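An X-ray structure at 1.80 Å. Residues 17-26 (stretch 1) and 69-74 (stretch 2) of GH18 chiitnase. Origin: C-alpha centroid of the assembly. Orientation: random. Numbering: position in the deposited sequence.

Stretch 1 17-26: NASELPYDVV
Stretch 2 (69-74) GQKVLI

The two stretches join as neighbouring parallel strands, extended by a glutamine side chain that reaches into the loop before the first strand. Register follows from the CA-CA pairs Val-25/Lys-71 (4.7 Å) and Val-26/Val-72 (4.9 Å). Three backbone hydrogen bonds fix it: Lys-71 N to Asp-24 O (2.9 Å, 172°), Val-26 N to Lys-71 O (2.8 Å, 165°) and Leu-73 N to Val-26 O (2.9 Å, 165°). Val-25 (phi/psi -139/135), Val-26 (-120/124), Lys-71 (-107/141) and Val-72 (-125/120) are all extended. Supporting CA-H...O contacts run from Val-25 CA to Lys-71 O (3.2 Å) and from Val-72 CA to Val-26 O (3.3 Å).

Val-25 and Lys-71 project from one face of the sheet, Val-26 and Val-72 from the other. All three valines adopt chi1 t, and their beta-branched side chains suit extended backbone. Val-25 CG1 packs 4.0 Å from Leu-73 CG, with Leu-73 in m,t. Lys-71 starts at chi1 -52° and chi2 -141°, then runs extended through chi3 and chi4 near 180°, carrying its end away from stretch 1.

Gln-70, the residue most covered at 110 Å² of the 408 Å² total, has chi1 m, chi2 t and chi3 -38°. Its CA-to-CB bond points sideways, yet this conformation brings Gln-70 NE2 within 3.0 Å of both Ala-18 O (177°) and Tyr-23 O (150°). One amide thereby donates to two loop carbonyls; Leu-21 O, 3.4 Å from Gln-70 NE2, is too poorly angled to count as a hydrogen bond. Gln-70 OE1 is buried without a partner. Ala-18 O also accepts from Leu-21 N (3.1 Å), so this carbonyl serves both the local turn and the contact with Gln-70.

Gly-69 closes the preceding helix with a Schellman motif; at phi/psi 86/16, a CB would jam against the preceding carbonyl. Water 1 donates to Gly-69 O (2.9 Å) and Asp-24 O (2.8 Å), bridging the stretches.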

ATOM      1  N   ASN A  17     -11.888 -16.025  -1.768  1.00 12.65           N
ATOM      2  CA  ASN A  17     -11.240 -16.764  -0.680  1.00 17.15           C
ATOM      3  C   ASN A  17     -10.806 -15.841   0.450  1.00 13.77           C
ATOM      4  O   ASN A  17     -10.740 -16.273   1.609  1.00 15.85           O
ATOM      5  CB  ASN A  17     -10.023 -17.556  -1.189  1.00 14.92           C
ATOM      6  CG  ASN A  17     -10.418 -18.829  -1.946  1.00 18.77           C
ATOM      7  OD1 ASN A  17     -11.517 -18.921  -2.489  1.00 19.67           O
ATOM      8  ND2 ASN A  17      -9.515 -19.801  -1.995  1.00 20.40           N
ATOM      9  N   ALA A  18     -10.494 -14.581   0.139  1.00 12.64           N
ATOM     10  CA  ALA A  18     -10.026 -13.666   1.171  1.00 11.96           C
ATOM     11  C   ALA A  18     -11.109 -13.373   2.199  1.00 12.56           C
ATOM     12  O   ALA A  18     -10.790 -13.079   3.354  1.00 15.57           O
ATOM     13  CB  ALA A  18      -9.526 -12.363   0.543  1.00 13.62           C
ATOM     14  N   SER A  19     -12.387 -13.464   1.807  1.00 14.22           N
ATOM     15  CA  SER A  19     -13.488 -13.196   2.729  1.00 15.28           C
ATOM     16  C   SER A  19     -13.531 -14.171   3.901  1.00 18.13           C
ATOM     17  O   SER A  19     -14.147 -13.859   4.925  1.00 19.26           O
ATOM     18  CB  SER A  19     -14.826 -13.245   1.984  1.00 14.10           C
ATOM     19  OG  SER A  19     -15.149 -14.590   1.669  1.00 14.09           O
ATOM     20  N   GLU A  20     -12.904 -15.342   3.780  1.00 14.91           N
ATOM     21  CA  GLU A  20     -12.904 -16.324   4.855  1.00 16.82           C
ATOM     22  C   GLU A  20     -11.566 -16.400   5.576  1.00 16.75           C
ATOM     23  O   GLU A  20     -11.341 -17.332   6.349  1.00 14.97           O
ATOM     24  CB  GLU A  20     -13.295 -17.701   4.316  1.00 20.13           C
ATOM     25  CG  GLU A  20     -14.544 -17.679   3.440  1.00 18.34           C
ATOM     26  CD  GLU A  20     -15.830 -17.366   4.194  1.00 22.66           C
ATOM     27  OE1 GLU A  20     -15.797 -17.165   5.425  1.00 23.31           O
ATOM     28  OE2 GLU A  20     -16.894 -17.317   3.530  1.00 24.80           O
ATOM     29  N   LEU A  21     -10.681 -15.444   5.345  1.00 13.84           N
ATOM     30  CA  LEU A  21      -9.358 -15.426   5.938  1.00 15.13           C
ATOM     31  C   LEU A  21      -9.215 -14.212   6.846  1.00 13.88           C
ATOM     32  O   LEU A  21     -10.009 -13.267   6.761  1.00 15.91           O
ATOM     33  CB  LEU A  21      -8.291 -15.415   4.834  1.00 13.74           C
ATOM     34  CG  LEU A  21      -8.250 -16.787   4.162  1.00 13.20           C
ATOM     35  CD1 LEU A  21      -7.460 -16.702   2.862  1.00 14.40           C
ATOM     36  CD2 LEU A  21      -7.638 -17.815   5.109  1.00 15.21           C
ATOM     37  N   PRO A  22      -8.257 -14.218   7.739  1.00 15.50           N
ATOM     38  CA  PRO A  22      -8.158 -13.129   8.730  1.00 14.49           C
ATOM     39  C   PRO A  22      -7.442 -11.897   8.184  1.00 16.23           C
ATOM     40  O   PRO A  22      -6.424 -11.439   8.730  1.00 19.99           O
ATOM     41  CB  PRO A  22      -7.396 -13.803   9.878  1.00 17.27           C
ATOM     42  CG  PRO A  22      -6.532 -14.803   9.207  1.00 14.29           C
ATOM     43  CD  PRO A  22      -7.311 -15.314   8.029  1.00 13.10           C
ATOM     44  N   TYR A  23      -7.967 -11.359   7.083  1.00 13.07           N
ATOM     45  CA  TYR A  23      -7.530 -10.075   6.541  1.00 14.30           C
ATOM     46  C   TYR A  23      -8.470  -8.970   6.988  1.00 14.71           C
ATOM     47  O   TYR A  23      -9.683  -9.170   7.080  1.00 15.97           O
ATOM     48  CB  TYR A  23      -7.484 -10.080   5.011  1.00 11.91           C
ATOM     49  CG  TYR A  23      -6.291 -10.819   4.452  1.00 11.40           C
ATOM     50  CD1 TYR A  23      -5.006 -10.319   4.622  1.00 12.03           C
ATOM     51  CD2 TYR A  23      -6.457 -12.009   3.746  1.00 11.75           C
ATOM     52  CE1 TYR A  23      -3.905 -10.994   4.125  1.00  9.56           C
ATOM     53  CE2 TYR A  23      -5.368 -12.690   3.237  1.00 10.55           C
ATOM     54  CZ  TYR A  23      -4.096 -12.177   3.426  1.00 11.22           C
ATOM     55  OH  TYR A  23      -3.018 -12.865   2.913  1.00 12.76           O
ATOM     56  N   ASP A  24      -7.905  -7.801   7.255  1.00 12.50           N
ATOM     57  CA  ASP A  24      -8.726  -6.626   7.495  1.00 12.27           C
ATOM     58  C   ASP A  24      -8.904  -5.773   6.254  1.00 14.32           C
ATOM     59  O   ASP A  24      -9.967  -5.162   6.081  1.00 15.04           O
ATOM     60  CB  ASP A  24      -8.117  -5.775   8.609  1.00 15.83           C
ATOM     61  CG  ASP A  24      -8.053  -6.511   9.918  1.00 15.63           C
ATOM     62  OD1 ASP A  24      -9.109  -7.015  10.364  1.00 19.71           O
ATOM     63  OD2 ASP A  24      -6.949  -6.604  10.490  1.00 13.88           O
ATOM     64  N   VAL A  25      -7.903  -5.738   5.379  1.00 12.13           N
ATOM     65  CA  VAL A  25      -7.902  -4.852   4.218  1.00 10.18           C
ATOM     66  C   VAL A  25      -7.349  -5.613   3.025  1.00 11.27           C
ATOM     67  O   VAL A  25      -6.317  -6.285   3.129  1.00 10.87           O
ATOM     68  CB  VAL A  25      -7.044  -3.595   4.466  1.00 12.82           C
ATOM     69  CG1 VAL A  25      -7.114  -2.664   3.263  1.00 11.40           C
ATOM     70  CG2 VAL A  25      -7.476  -2.877   5.733  1.00 15.65           C
ATOM     71  N   VAL A  26      -8.011  -5.482   1.883  1.00  8.78           N
ATOM     72  CA  VAL A  26      -7.514  -6.022   0.628  1.00 10.61           C
ATOM     73  C   VAL A  26      -7.331  -4.858  -0.331  1.00  9.24           C
ATOM     74  O   VAL A  26      -8.281  -4.104  -0.584  1.00 13.20           O
ATOM     75  CB  VAL A  26      -8.461  -7.078   0.044  1.00 10.21           C
ATOM     76  CG1 VAL A  26      -8.037  -7.428  -1.368  1.00 10.68           C
ATOM     77  CG2 VAL A  26      -8.473  -8.311   0.945  1.00 11.98           C
ATOM     78  N   GLY A  69     -17.043  -7.255   6.853  1.00 24.15           N
ATOM     79  CA  GLY A  69     -16.423  -6.192   7.583  1.00 25.35           C
ATOM     80  C   GLY A  69     -14.976  -5.946   7.172  1.00 23.63           C
ATOM     81  O   GLY A  69     -14.247  -5.282   7.856  1.00 23.68           O
ATOM     82  N   GLN A  70     -14.595  -6.484   6.034  1.00 20.18           N
ATOM     83  CA  GLN A  70     -13.279  -6.249   5.513  1.00 18.42           C
ATOM     84  C   GLN A  70     -13.365  -4.988   4.649  1.00 18.43           C
ATOM     85  O   GLN A  70     -14.402  -4.670   4.170  1.00 18.32           O
ATOM     86  CB  GLN A  70     -12.762  -7.423   4.702  1.00 17.11           C
ATOM     87  CG  GLN A  70     -12.431  -8.635   5.526  1.00 17.70           C
ATOM     88  CD  GLN A  70     -12.229  -9.861   4.672  1.00 16.07           C
ATOM     89  OE1 GLN A  70     -12.913 -10.026   3.725  1.00 19.41           O
ATOM     90  NE2 GLN A  70     -11.309 -10.697   5.020  1.00 13.62           N
ATOM     91  N   LYS A  71     -12.254  -4.293   4.489  1.00 13.51           N
ATOM     92  CA  LYS A  71     -12.202  -3.102   3.657  1.00 16.61           C
ATOM     93  C   LYS A  71     -11.450  -3.405   2.371  1.00 14.69           C
ATOM     94  O   LYS A  71     -10.454  -4.130   2.372  1.00 13.97           O
ATOM     95  CB  LYS A  71     -11.543  -1.933   4.396  1.00 19.75           C
ATOM     96  CG  LYS A  71     -12.159  -1.657   5.766  1.00 23.67           C
ATOM     97  CD  LYS A  71     -12.257  -0.170   6.041  1.00 31.93           C
ATOM     98  CE  LYS A  71     -13.091   0.136   7.286  1.00 34.88           C
ATOM     99  NZ  LYS A  71     -13.007   1.582   7.653  1.00 38.03           N
ATOM    100  N   VAL A  72     -11.939  -2.849   1.274  1.00 13.97           N
ATOM    101  CA  VAL A  72     -11.406  -3.118  -0.050  1.00 13.82           C
ATOM    102  C   VAL A  72     -11.044  -1.779  -0.659  1.00 11.86           C
ATOM    103  O   VAL A  72     -11.917  -0.917  -0.830  1.00 12.57           O
ATOM    104  CB  VAL A  72     -12.414  -3.860  -0.938  1.00 13.42           C
ATOM    105  CG1 VAL A  72     -11.766  -4.237  -2.258  1.00 11.42           C
ATOM    106  CG2 VAL A  72     -12.963  -5.093  -0.219  1.00 13.47           C
ATOM    107  N   LEU A  73      -9.769  -1.608  -0.985  1.00 11.11           N
ATOM    108  CA  LEU A  73      -9.255  -0.386  -1.583  1.00 11.41           C
ATOM    109  C   LEU A  73      -8.813  -0.666  -3.011  1.00 12.07           C
ATOM    110  O   LEU A  73      -8.466  -1.801  -3.360  1.00 11.22           O
ATOM    111  CB  LEU A  73      -8.055   0.171  -0.808  1.00 10.67           C
ATOM    112  CG  LEU A  73      -8.140   0.251   0.716  1.00 12.81           C
ATOM    113  CD1 LEU A  73      -6.934   1.011   1.254  1.00 10.55           C
ATOM    114  CD2 LEU A  73      -9.423   0.912   1.169  1.00 12.93           C
ATOM    115  N   ILE A  74      -8.801   0.375  -3.824  1.00 10.13           N
ATOM    116  CA  ILE A  74      -8.118   0.314  -5.105  1.00 10.10           C
ATOM    117  C   ILE A  74      -6.719   0.877  -4.899  1.00 11.13           C
ATOM    118  O   ILE A  74      -6.543   1.930  -4.271  1.00 11.65           O
ATOM    119  CB  ILE A  74      -8.898   1.067  -6.204  1.00 13.05           C
ATOM    120  CG1 ILE A  74      -8.224   0.877  -7.564  1.00 12.07           C
ATOM    121  CG2 ILE A  74      -9.097   2.564  -5.875  1.00 13.41           C
ATOM    122  CD1 ILE A  74      -8.264  -0.564  -8.068  1.00 11.95           C
TER
HETATM  123  O   HOH W   1     -11.539  -4.178   8.190  1.00 21.65           O